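Local structure of 3-oxo-glucose-6-phosphate:glutamate aminotransferase (Bacillus subtilis subsp. subtilis, 4K2M) at residues A123-L136 and I289-Q301. The protein catalyses the reversible pyridoxal phosphate-dependent transamination of 3-dehydro-glucose 6-phosphate with glutamate to give kanosamine 6-phosphate, and works as a homodimer. Numbering follows the deposited sequence.
Sequences ATSSGTDAIMIGLL and INFGFNSKMDNLQ. With O1G (3-deoxy-3-[(E)-({3-hydroxy-2-methyl-5-[(phosphonooxy)methyl]pyridin-4-yl}methylidene)amino]-6-O-phosphono-alpha-D-gluco pyranose), chain C; O1G (3-deoxy-3-[(E)-({3-hydroxy-2-methyl-5-[(phosphonooxy)methyl]pyridin-4-yl}methylidene)amino]-6-O-phosphono-alpha-D-gluco pyranose), chain I.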
ATOM      1  N   ALA A 123       9.635  -1.265   7.512  1.00 15.50           N
ATOM      2  CA  ALA A 123       8.217  -0.913   7.492  1.00 12.90           C
ATOM      3  C   ALA A 123       7.662  -1.158   6.087  1.00 16.28           C
ATOM      4  O   ALA A 123       8.264  -0.749   5.090  1.00 17.55           O
ATOM      5  CB  ALA A 123       8.009   0.539   7.918  1.00 12.91           C
ATOM      6  N   THR A 124       6.517  -1.829   6.012  1.00 11.96           N
ATOM      7  CA  THR A 124       5.969  -2.268   4.733  1.00 12.73           C
ATOM      8  C   THR A 124       4.592  -1.678   4.501  1.00 12.59           C
ATOM      9  O   THR A 124       4.022  -1.022   5.377  1.00 12.81           O
ATOM     10  CB  THR A 124       5.834  -3.800   4.695  1.00 16.04           C
ATOM     11  OG1 THR A 124       4.968  -4.219   5.751  1.00 15.95           O
ATOM     12  CG2 THR A 124       7.180  -4.488   4.874  1.00 11.90           C
ATOM     13  N   SER A 125       4.046  -1.942   3.311  1.00 12.62           N
ATOM     14  CA  SER A 125       2.771  -1.373   2.905  1.00 15.31           C
ATOM     15  C   SER A 125       1.574  -2.117   3.485  1.00 12.01           C
ATOM     16  O   SER A 125       0.450  -1.650   3.353  1.00 14.56           O
ATOM     17  CB  SER A 125       2.658  -1.351   1.372  1.00 14.41           C
ATOM     18  OG  SER A 125       2.925  -2.628   0.839  1.00 19.39           O
ATOM     19  N   SER A 126       1.807  -3.283   4.095  1.00 13.83           N
ATOM     20  CA  SER A 126       0.756  -4.007   4.823  1.00 13.22           C
ATOM     21  C   SER A 126       1.358  -5.174   5.572  1.00 13.25           C
ATOM     22  O   SER A 126       2.497  -5.549   5.320  1.00 12.37           O
ATOM     23  CB  SER A 126      -0.326  -4.538   3.879  1.00 17.03           C
ATOM     24  OG  SER A 126       0.184  -5.591   3.060  1.00 14.43           O
ATOM     25  N   GLY A 127       0.570  -5.772   6.459  1.00 10.66           N
ATOM     26  CA  GLY A 127       0.973  -6.981   7.156  1.00 13.24           C
ATOM     27  C   GLY A 127       1.119  -8.139   6.186  1.00 17.87           C
ATOM     28  O   GLY A 127       2.058  -8.935   6.288  1.00 14.26           O
ATOM     29  N   THR A 128       0.204  -8.226   5.220  1.00 12.97           N
ATOM     30  CA  THR A 128       0.278  -9.272   4.203  1.00 17.75           C
ATOM     31  C   THR A 128       1.606  -9.208   3.457  1.00 14.31           C
ATOM     32  O   THR A 128       2.275 -10.242   3.234  1.00 13.21           O
ATOM     33  CB  THR A 128      -0.885  -9.140   3.185  1.00 14.78           C
ATOM     34  OG1 THR A 128      -2.132  -9.248   3.885  1.00 16.04           O
ATOM     35  CG2 THR A 128      -0.805 -10.248   2.140  1.00 17.04           C
ATOM     36  N   ASP A 129       1.997  -7.992   3.080  1.00 13.95           N
ATOM     37  CA  ASP A 129       3.251  -7.793   2.368  1.00 13.01           C
ATOM     38  C   ASP A 129       4.446  -8.150   3.252  1.00 13.60           C
ATOM     39  O   ASP A 129       5.434  -8.700   2.764  1.00 15.40           O
ATOM     40  CB  ASP A 129       3.376  -6.345   1.876  1.00 18.16           C
ATOM     41  CG  ASP A 129       2.369  -6.008   0.775  1.00 29.68           C
ATOM     42  OD1 ASP A 129       2.476  -6.598  -0.317  1.00 37.43           O
ATOM     43  OD2 ASP A 129       1.476  -5.156   1.010  1.00 35.15           O
ATOM     44  N   ALA A 130       4.353  -7.837   4.538  1.00 13.51           N
ATOM     45  CA  ALA A 130       5.409  -8.196   5.471  1.00  9.93           C
ATOM     46  C   ALA A 130       5.646  -9.716   5.477  1.00 13.53           C
ATOM     47  O   ALA A 130       6.791 -10.185   5.453  1.00 13.37           O
ATOM     48  CB  ALA A 130       5.063  -7.699   6.880  1.00 12.73           C
ATOM     49  N   ILE A 131       4.572 -10.500   5.509  1.00 13.44           N
ATOM     50  CA  ILE A 131       4.740 -11.951   5.512  1.00 11.95           C
ATOM     51  C   ILE A 131       5.320 -12.425   4.184  1.00 14.28           C
ATOM     52  O   ILE A 131       6.234 -13.254   4.148  1.00 14.14           O
ATOM     53  CB  ILE A 131       3.406 -12.661   5.806  1.00 11.09           C
ATOM     54  CG1 ILE A 131       2.879 -12.217   7.174  1.00 14.70           C
ATOM     55  CG2 ILE A 131       3.605 -14.202   5.737  1.00 12.85           C
ATOM     56  CD1 ILE A 131       1.402 -12.559   7.400  1.00 16.83           C
ATOM     57  N   MET A 132       4.787 -11.900   3.084  1.00 12.86           N
ATOM     58  CA  MET A 132       5.243 -12.304   1.763  1.00 12.64           C
ATOM     59  C   MET A 132       6.717 -11.985   1.550  1.00 11.34           C
ATOM     60  O   MET A 132       7.498 -12.837   1.109  1.00 14.45           O
ATOM     61  CB  MET A 132       4.395 -11.619   0.683  1.00 15.08           C
ATOM     62  CG  MET A 132       4.670 -12.121  -0.693  1.00 19.88           C
ATOM     63  SD  MET A 132       3.634 -11.200  -1.847  1.00 27.11           S
ATOM     64  CE  MET A 132       4.295  -9.547  -1.647  1.00 30.71           C
ATOM     65  N   ILE A 133       7.110 -10.762   1.879  1.00 13.32           N
ATOM     66  CA  ILE A 133       8.504 -10.375   1.762  1.00 13.86           C
ATOM     67  C   ILE A 133       9.398 -11.188   2.701  1.00 13.39           C
ATOM     68  O   ILE A 133      10.484 -11.641   2.304  1.00 14.60           O
ATOM     69  CB  ILE A 133       8.654  -8.868   2.020  1.00 14.01           C
ATOM     70  CG1 ILE A 133       8.062  -8.103   0.832  1.00 19.70           C
ATOM     71  CG2 ILE A 133      10.108  -8.490   2.165  1.00 14.61           C
ATOM     72  CD1 ILE A 133       7.739  -6.641   1.172  1.00 23.08           C
ATOM     73  N   GLY A 134       8.947 -11.402   3.934  1.00 15.48           N
ATOM     74  CA  GLY A 134       9.749 -12.157   4.886  1.00 13.26           C
ATOM     75  C   GLY A 134      10.026 -13.573   4.392  1.00 12.62           C
ATOM     76  O   GLY A 134      11.145 -14.074   4.490  1.00 14.07           O
ATOM     77  N   LEU A 135       9.000 -14.228   3.856  1.00 12.31           N
ATOM     78  CA  LEU A 135       9.178 -15.572   3.296  1.00 16.17           C
ATOM     79  C   LEU A 135      10.210 -15.573   2.174  1.00 15.52           C
ATOM     80  O   LEU A 135      11.120 -16.408   2.134  1.00 16.17           O
ATOM     81  CB  LEU A 135       7.840 -16.129   2.793  1.00 13.70           C
ATOM     82  CG  LEU A 135       6.854 -16.574   3.877  1.00 15.01           C
ATOM     83  CD1 LEU A 135       5.453 -16.791   3.304  1.00 17.71           C
ATOM     84  CD2 LEU A 135       7.352 -17.847   4.521  1.00 17.00           C
ATOM     85  N   LEU A 136      10.068 -14.635   1.247  1.00 12.65           N
ATOM     86  CA  LEU A 136      11.008 -14.562   0.138  1.00 12.51           C
ATOM     87  C   LEU A 136      12.424 -14.226   0.605  1.00 17.06           C
ATOM     88  O   LEU A 136      13.399 -14.811   0.116  1.00 16.84           O
ATOM     89  CB  LEU A 136      10.518 -13.546  -0.904  1.00 14.39           C
ATOM     90  CG  LEU A 136       9.223 -13.934  -1.609  1.00 16.52           C
ATOM     91  CD1 LEU A 136       8.653 -12.760  -2.393  1.00 21.76           C
ATOM     92  CD2 LEU A 136       9.442 -15.122  -2.565  1.00 15.54           C
ATOM     93  N   ILE A 289      18.701  -8.095  -7.010  1.00 14.99           N
ATOM     94  CA  ILE A 289      18.010  -9.384  -7.036  1.00 13.38           C
ATOM     95  C   ILE A 289      17.040  -9.423  -8.211  1.00 16.27           C
ATOM     96  O   ILE A 289      16.753  -8.381  -8.802  1.00 15.27           O
ATOM     97  CB  ILE A 289      17.300  -9.710  -5.711  1.00 15.04           C
ATOM     98  CG1 ILE A 289      16.272  -8.625  -5.358  1.00 14.29           C
ATOM     99  CG2 ILE A 289      18.327  -9.877  -4.578  1.00 17.12           C
ATOM    100  CD1 ILE A 289      15.374  -8.991  -4.192  1.00 14.73           C
ATOM    101  N   ASN A 290      16.525 -10.609  -8.537  1.00 16.89           N
ATOM    102  CA  ASN A 290      15.745 -10.781  -9.766  1.00 15.85           C
ATOM    103  C   ASN A 290      14.565  -9.818  -9.865  1.00 14.69           C
ATOM    104  O   ASN A 290      14.317  -9.235 -10.919  1.00 17.82           O
ATOM    105  CB  ASN A 290      15.257 -12.217  -9.906  1.00 16.91           C
ATOM    106  CG  ASN A 290      16.395 -13.189 -10.160  1.00 20.38           C
ATOM    107  OD1 ASN A 290      17.507 -12.774 -10.500  1.00 17.07           O
ATOM    108  ND2 ASN A 290      16.133 -14.479  -9.978  1.00 22.26           N
ATOM    109  N   PHE A 291      13.844  -9.656  -8.760  1.00 16.02           N
ATOM    110  CA  PHE A 291      12.744  -8.702  -8.720  1.00 11.61           C
ATOM    111  C   PHE A 291      12.404  -8.319  -7.294  1.00 11.52           C
ATOM    112  O   PHE A 291      12.838  -8.960  -6.339  1.00 14.91           O
ATOM    113  CB  PHE A 291      11.500  -9.306  -9.379  1.00 14.78           C
ATOM    114  CG  PHE A 291      10.856 -10.396  -8.578  1.00 17.30           C
ATOM    115  CD1 PHE A 291       9.823 -10.113  -7.687  1.00 22.27           C
ATOM    116  CD2 PHE A 291      11.271 -11.712  -8.726  1.00 21.36           C
ATOM    117  CE1 PHE A 291       9.231 -11.134  -6.940  1.00 22.31           C
ATOM    118  CE2 PHE A 291      10.683 -12.728  -7.996  1.00 27.07           C
ATOM    119  CZ  PHE A 291       9.662 -12.436  -7.097  1.00 28.02           C
ATOM    120  N   GLY A 292      11.586  -7.288  -7.153  1.00 12.65           N
ATOM    121  CA  GLY A 292      11.081  -6.916  -5.847  1.00 13.76           C
ATOM    122  C   GLY A 292       9.716  -6.300  -6.020  1.00 17.74           C
ATOM    123  O   GLY A 292       9.203  -6.237  -7.134  1.00 13.64           O
ATOM    124  N   PHE A 293       9.123  -5.852  -4.919  1.00 12.56           N
ATOM    125  CA  PHE A 293       7.785  -5.269  -4.957  1.00 16.94           C
ATOM    126  C   PHE A 293       7.843  -3.786  -4.692  1.00 15.67           C
ATOM    127  O   PHE A 293       8.909  -3.237  -4.427  1.00 15.96           O
ATOM    128  CB  PHE A 293       6.910  -5.919  -3.887  1.00 16.05           C
ATOM    129  CG  PHE A 293       6.804  -7.403  -4.026  1.00 16.97           C
ATOM    130  CD1 PHE A 293       5.811  -7.967  -4.817  1.00 17.45           C
ATOM    131  CD2 PHE A 293       7.694  -8.239  -3.366  1.00 23.09           C
ATOM    132  CE1 PHE A 293       5.704  -9.346  -4.950  1.00 26.02           C
ATOM    133  CE2 PHE A 293       7.598  -9.614  -3.502  1.00 26.92           C
ATOM    134  CZ  PHE A 293       6.601 -10.167  -4.292  1.00 26.75           C
ATOM    135  N   ASN A 294       6.693  -3.123  -4.778  1.00 12.19           N
ATOM    136  CA  ASN A 294       6.598  -1.741  -4.337  1.00 14.05           C
ATOM    137  C   ASN A 294       5.863  -1.731  -3.012  1.00 14.81           C
ATOM    138  O   ASN A 294       4.679  -1.369  -2.950  1.00 16.86           O
ATOM    139  CB  ASN A 294       5.834  -0.902  -5.361  1.00 13.99           C
ATOM    140  CG  ASN A 294       5.856   0.583  -5.038  1.00 15.53           C
ATOM    141  OD1 ASN A 294       6.585   1.029  -4.145  1.00 17.02           O
ATOM    142  ND2 ASN A 294       5.047   1.367  -5.768  1.00 16.50           N
ATOM    143  N   SER A 295       6.562  -2.098  -1.940  1.00 11.93           N
ATOM    144  CA  SER A 295       5.858  -2.418  -0.707  1.00 13.78           C
ATOM    145  C   SER A 295       6.474  -1.854   0.556  1.00 13.47           C
ATOM    146  O   SER A 295       6.335  -2.470   1.608  1.00 14.14           O
ATOM    147  CB  SER A 295       5.712  -3.929  -0.567  1.00 16.97           C
ATOM    148  OG  SER A 295       4.962  -4.465  -1.644  1.00 24.60           O
ATOM    149  N   LYS A 296       7.151  -0.708   0.466  1.00 14.23           N
ATOM    150  CA  LYS A 296       7.529   0.026   1.670  1.00 12.28           C
ATOM    151  C   LYS A 296       6.317   0.750   2.249  1.00 15.31           C
ATOM    152  O   LYS A 296       5.381   1.093   1.528  1.00 15.12           O
ATOM    153  CB  LYS A 296       8.626   1.053   1.368  1.00 15.28           C
ATOM    154  CG  LYS A 296       9.959   0.445   0.963  1.00 19.92           C
ATOM    155  CD  LYS A 296      10.910   1.510   0.421  1.00 27.25           C
ATOM    156  CE  LYS A 296      11.263   2.538   1.491  1.00 31.36           C
ATOM    157  NZ  LYS A 296      11.794   1.874   2.723  1.00 40.55           N
ATOM    158  N   MET A 297       6.335   1.010   3.550  1.00 14.87           N
ATOM    159  CA  MET A 297       5.316   1.880   4.147  1.00 11.27           C
ATOM    160  C   MET A 297       5.483   3.294   3.592  1.00 16.10           C
ATOM    161  O   MET A 297       6.598   3.694   3.240  1.00 16.81           O
ATOM    162  CB  MET A 297       5.490   1.891   5.669  1.00 13.97           C
ATOM    163  CG  MET A 297       4.508   2.763   6.420  1.00 12.78           C
ATOM    164  SD  MET A 297       4.808   2.473   8.179  1.00 15.94           S
ATOM    165  CE  MET A 297       3.409   3.302   8.914  1.00 14.30           C
ATOM    166  N   ASP A 298       4.384   4.041   3.491  1.00 13.53           N
ATOM    167  CA  ASP A 298       4.447   5.437   3.078  1.00 13.88           C
ATOM    168  C   ASP A 298       4.914   6.338   4.221  1.00 13.91           C
ATOM    169  O   ASP A 298       4.519   6.142   5.373  1.00 16.29           O
ATOM    170  CB  ASP A 298       3.061   5.906   2.631  1.00 13.18           C
ATOM    171  CG  ASP A 298       2.667   5.341   1.276  1.00 17.54           C
ATOM    172  OD1 ASP A 298       3.584   4.979   0.514  1.00 25.22           O
ATOM    173  OD2 ASP A 298       1.451   5.258   0.999  1.00 30.67           O
ATOM    174  N   ASN A 299       5.738   7.329   3.885  1.00 12.42           N
ATOM    175  CA  ASN A 299       6.199   8.344   4.833  1.00 15.16           C
ATOM    176  C   ASN A 299       5.035   9.021   5.544  1.00 15.06           C
ATOM    177  O   ASN A 299       5.099   9.297   6.749  1.00 13.66           O
ATOM    178  CB  ASN A 299       7.048   9.387   4.084  1.00 18.22           C
ATOM    179  CG  ASN A 299       7.704  10.399   5.016  1.00 19.18           C
ATOM    180  OD1 ASN A 299       8.525  10.034   5.863  1.00 18.00           O
ATOM    181  ND2 ASN A 299       7.383  11.677   4.831  1.00 19.05           N
ATOM    182  N   LEU A 300       3.967   9.306   4.804  1.00 13.80           N
ATOM    183  CA  LEU A 300       2.805   9.958   5.411  1.00 15.64           C
ATOM    184  C   LEU A 300       2.243   9.084   6.528  1.00 15.52           C
ATOM    185  O   LEU A 300       1.935   9.575   7.619  1.00 14.53           O
ATOM    186  CB  LEU A 300       1.727  10.273   4.365  1.00 16.52           C
ATOM    187  CG  LEU A 300       0.512  11.027   4.928  1.00 17.41           C
ATOM    188  CD1 LEU A 300       0.401  12.398   4.299  1.00 23.81           C
ATOM    189  CD2 LEU A 300      -0.786  10.253   4.703  1.00 26.77           C
ATOM    190  N   GLN A 301       2.148   7.780   6.280  1.00 16.80           N
ATOM    191  CA  GLN A 301       1.611   6.877   7.295  1.00 14.88           C
ATOM    192  C   GLN A 301       2.558   6.705   8.473  1.00 11.18           C
ATOM    193  O   GLN A 301       2.113   6.512   9.607  1.00 14.42           O
ATOM    194  CB  GLN A 301       1.274   5.494   6.708  1.00 14.86           C
ATOM    195  CG  GLN A 301       0.117   5.486   5.711  1.00 19.59           C
ATOM    196  CD  GLN A 301      -1.193   6.050   6.272  1.00 21.66           C
ATOM    197  OE1 GLN A 301      -1.439   6.031   7.482  1.00 17.04           O
ATOM    198  NE2 GLN A 301      -2.038   6.563   5.380  1.00 23.22           N
TER
HETATM  199  P   O1G C 501      -2.841  -6.520   6.767  1.00 18.25           P
HETATM  200  C3A O1G C 501      -4.367 -10.720  10.480  1.00 19.79           C
HETATM  201  O3  O1G C 501      -5.435 -10.548  11.294  1.00 26.82           O
HETATM  202  C1  O1G C 501     -10.011  -8.016   9.318  1.00 25.70           C
HETATM  203  N1' O1G C 501      -2.401 -11.871   9.841  1.00 19.07           N
HETATM  204  C2  O1G C 501      -8.733  -8.773   9.687  1.00 29.37           C
HETATM  205  O2  O1G C 501      -8.962  -9.172  11.081  1.00 22.60           O
HETATM  206  C9A O1G C 501      -3.444 -11.753  10.678  1.00 15.95           C
HETATM  207  C2A O1G C 501      -3.558 -12.751  11.818  1.00 19.04           C
HETATM  208  C3  O1G C 501      -7.453  -7.932   9.544  1.00 25.51           C
HETATM  209  N3' O1G C 501      -6.356  -8.907   9.676  1.00 26.32           N
HETATM  210  O1  O1G C 501     -10.338  -7.013  10.293  1.00 31.21           O
HETATM  211  C4  O1G C 501      -7.415  -7.151   8.216  1.00 24.51           C
HETATM  212  O4  O1G C 501      -6.445  -6.127   8.512  1.00 24.61           O
HETATM  213  C4A O1G C 501      -4.211  -9.832   9.431  1.00 17.86           C
HETATM  214  C4B O1G C 501      -5.185  -8.749   9.183  1.00 20.65           C
HETATM  215  C5  O1G C 501      -8.750  -6.424   8.053  1.00 21.20           C
HETATM  216  O5  O1G C 501      -9.849  -7.343   8.063  1.00 27.10           O
HETATM  217  C5A O1G C 501      -3.123  -9.980   8.575  1.00 19.33           C
HETATM  218  C5T O1G C 501      -2.791  -9.101   7.359  1.00 17.29           C
HETATM  219  C6  O1G C 501      -8.932  -5.783   6.706  1.00 24.29           C
HETATM  220  C6A O1G C 501      -2.234 -11.020   8.804  1.00 20.63           C
HETATM  221  OP1 O1G C 501      -2.306  -6.998   5.434  1.00 15.72           O
HETATM  222  OP2 O1G C 501      -2.057  -5.387   7.339  1.00 15.08           O
HETATM  223  OP3 O1G C 501      -4.374  -6.325   6.735  1.00 18.05           O
HETATM  224  OP4 O1G C 501      -2.534  -7.750   7.807  1.00 19.04           O
HETATM  225  O6  O1G C 501      -9.997  -4.916   6.604  1.00 25.48           O
HETATM  226  P'  O1G C 501      -9.916  -3.622   5.654  1.00 24.17           P
HETATM  227  OP6 O1G C 501      -8.802  -2.768   6.223  1.00 21.28           O
HETATM  228  OP7 O1G C 501      -9.668  -4.078   4.234  1.00 23.94           O
HETATM  229  OP8 O1G C 501     -11.303  -3.002   5.844  1.00 22.75           O
HETATM  230  P   O1G I 501       3.998   2.866  -8.784  1.00 17.62           P
HETATM  231  C3A O1G I 501       6.372   4.077 -13.937  1.00 22.87           C
HETATM  232  O3  O1G I 501       7.031   5.248 -14.119  1.00 28.07           O
HETATM  233  C1  O1G I 501      10.290   7.095 -10.001  1.00 28.66           C
HETATM  234  N1' O1G I 501       5.341   2.126 -14.775  1.00 17.71           N
HETATM  235  C2  O1G I 501       9.441   6.394 -11.065  1.00 30.17           C
HETATM  236  O2  O1G I 501       9.514   7.247 -12.259  1.00 25.15           O
HETATM  237  C9A O1G I 501       5.996   3.275 -15.012  1.00 20.65           C
HETATM  238  C2A O1G I 501       6.303   3.667 -16.451  1.00 20.42           C
HETATM  239  C3  O1G I 501       7.980   6.217 -10.632  1.00 25.80           C
HETATM  240  N3' O1G I 501       7.441   5.308 -11.652  1.00 22.00           N
HETATM  241  O1  O1G I 501       9.869   8.455  -9.861  1.00 38.14           O
HETATM  242  C4  O1G I 501       7.866   5.662  -9.193  1.00 24.34           C
HETATM  243  O4  O1G I 501       6.497   6.002  -8.887  1.00 21.18           O
HETATM  244  C4A O1G I 501       6.064   3.690 -12.635  1.00 17.57           C
HETATM  245  C4B O1G I 501       6.459   4.506 -11.475  1.00 21.71           C
HETATM  246  C5  O1G I 501       8.751   6.506  -8.279  1.00 20.26           C
HETATM  247  O5  O1G I 501      10.122   6.471  -8.710  1.00 26.17           O
HETATM  248  C5A O1G I 501       5.383   2.502 -12.425  1.00 19.70           C
HETATM  249  C5T O1G I 501       4.971   1.919 -11.067  1.00 20.83           C
HETATM  250  C6  O1G I 501       8.839   5.997  -6.868  1.00 24.56           C
HETATM  251  C6A O1G I 501       5.026   1.731 -13.519  1.00 19.46           C
HETATM  252  OP1 O1G I 501       4.022   1.441  -8.285  1.00 13.22           O
HETATM  253  OP2 O1G I 501       2.691   3.543  -8.494  1.00 18.30           O
HETATM  254  OP3 O1G I 501       5.235   3.639  -8.275  1.00 19.31           O
HETATM  255  OP4 O1G I 501       4.059   2.855 -10.421  1.00 18.90           O
HETATM  256  O6  O1G I 501       9.549   6.763  -5.964  1.00 25.81           O
HETATM  257  P'  O1G I 501       9.112   6.764  -4.414  1.00 25.78           P
HETATM  258  OP6 O1G I 501       7.635   7.123  -4.398  1.00 24.45           O
HETATM  259  OP7 O1G I 501       9.420   5.379  -3.878  1.00 25.71           O
HETATM  260  OP8 O1G I 501       9.994   7.859  -3.825  1.00 24.34           O
HETATM  261  O   HOH W   1      10.768   0.488   4.632  1.00 31.67           O
HETATM  262  O   HOH W   2       2.025  -1.737  -2.169  1.00 42.03           O
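The cofactor-phosphate turn of the aspartate aminotransferase fold, between strand 120-124 and helix 127-137, meets the 289-301 segment here, where Thr-124 and Lys-296 form a single beta bridge. Two backbone bonds flank that pair. Met-297 N donates to Ala-123 O at 3.0 Å, and Ser-125 N donates to Ser-295 O at 2.9 Å. The first is fairly straight (162°), the second more bent (135°). A water links Ala-123 O to Lys-296 NZ. The CB atoms of Ala-123 and Met-297 touch at 3.6 Å.

Further along the helix the contact is apolar. Phe-293 packs against Met-132, Ile-133 and Leu-136 of helix 127-137. The Met-132 chain is extended to SD and then bends (chi3 64°), which lays CE over the centre of the Phe-293 ring, 3.5 Å above its plane. This is a CH-pi contact, and SD adds an oblique Met-aromatic one. Leu-136 CD1 meets the same ring at its edge, 3.5 Å from Phe-293 CE2. Ile-133 CD1 packs on Ser-295 CB.

Each segment also holds a phosphate group. Gly-127 N and Thr-128 N, with Thr-128 OG1, bind the cofactor phosphate of one external aldimine at the helix N-terminus. Ser-126 caps this helix, its OG accepting from Asp-129 N. Asn-294 ND2 points to the other aldimine and donates to its OP1 at 2.7 Å. Gln-227, Ser-244 and Tyr-381 of the second subunit bind that ligand too.

The contact therefore joins parts of the two active sites of the dimer, since each segment holds the cofactor phosphate of a different one. The helix dipole and the backbone N-H groups would be expected to stabilise the phosphate charge at one site, while the bridged segment supplies a neutral amide to the other.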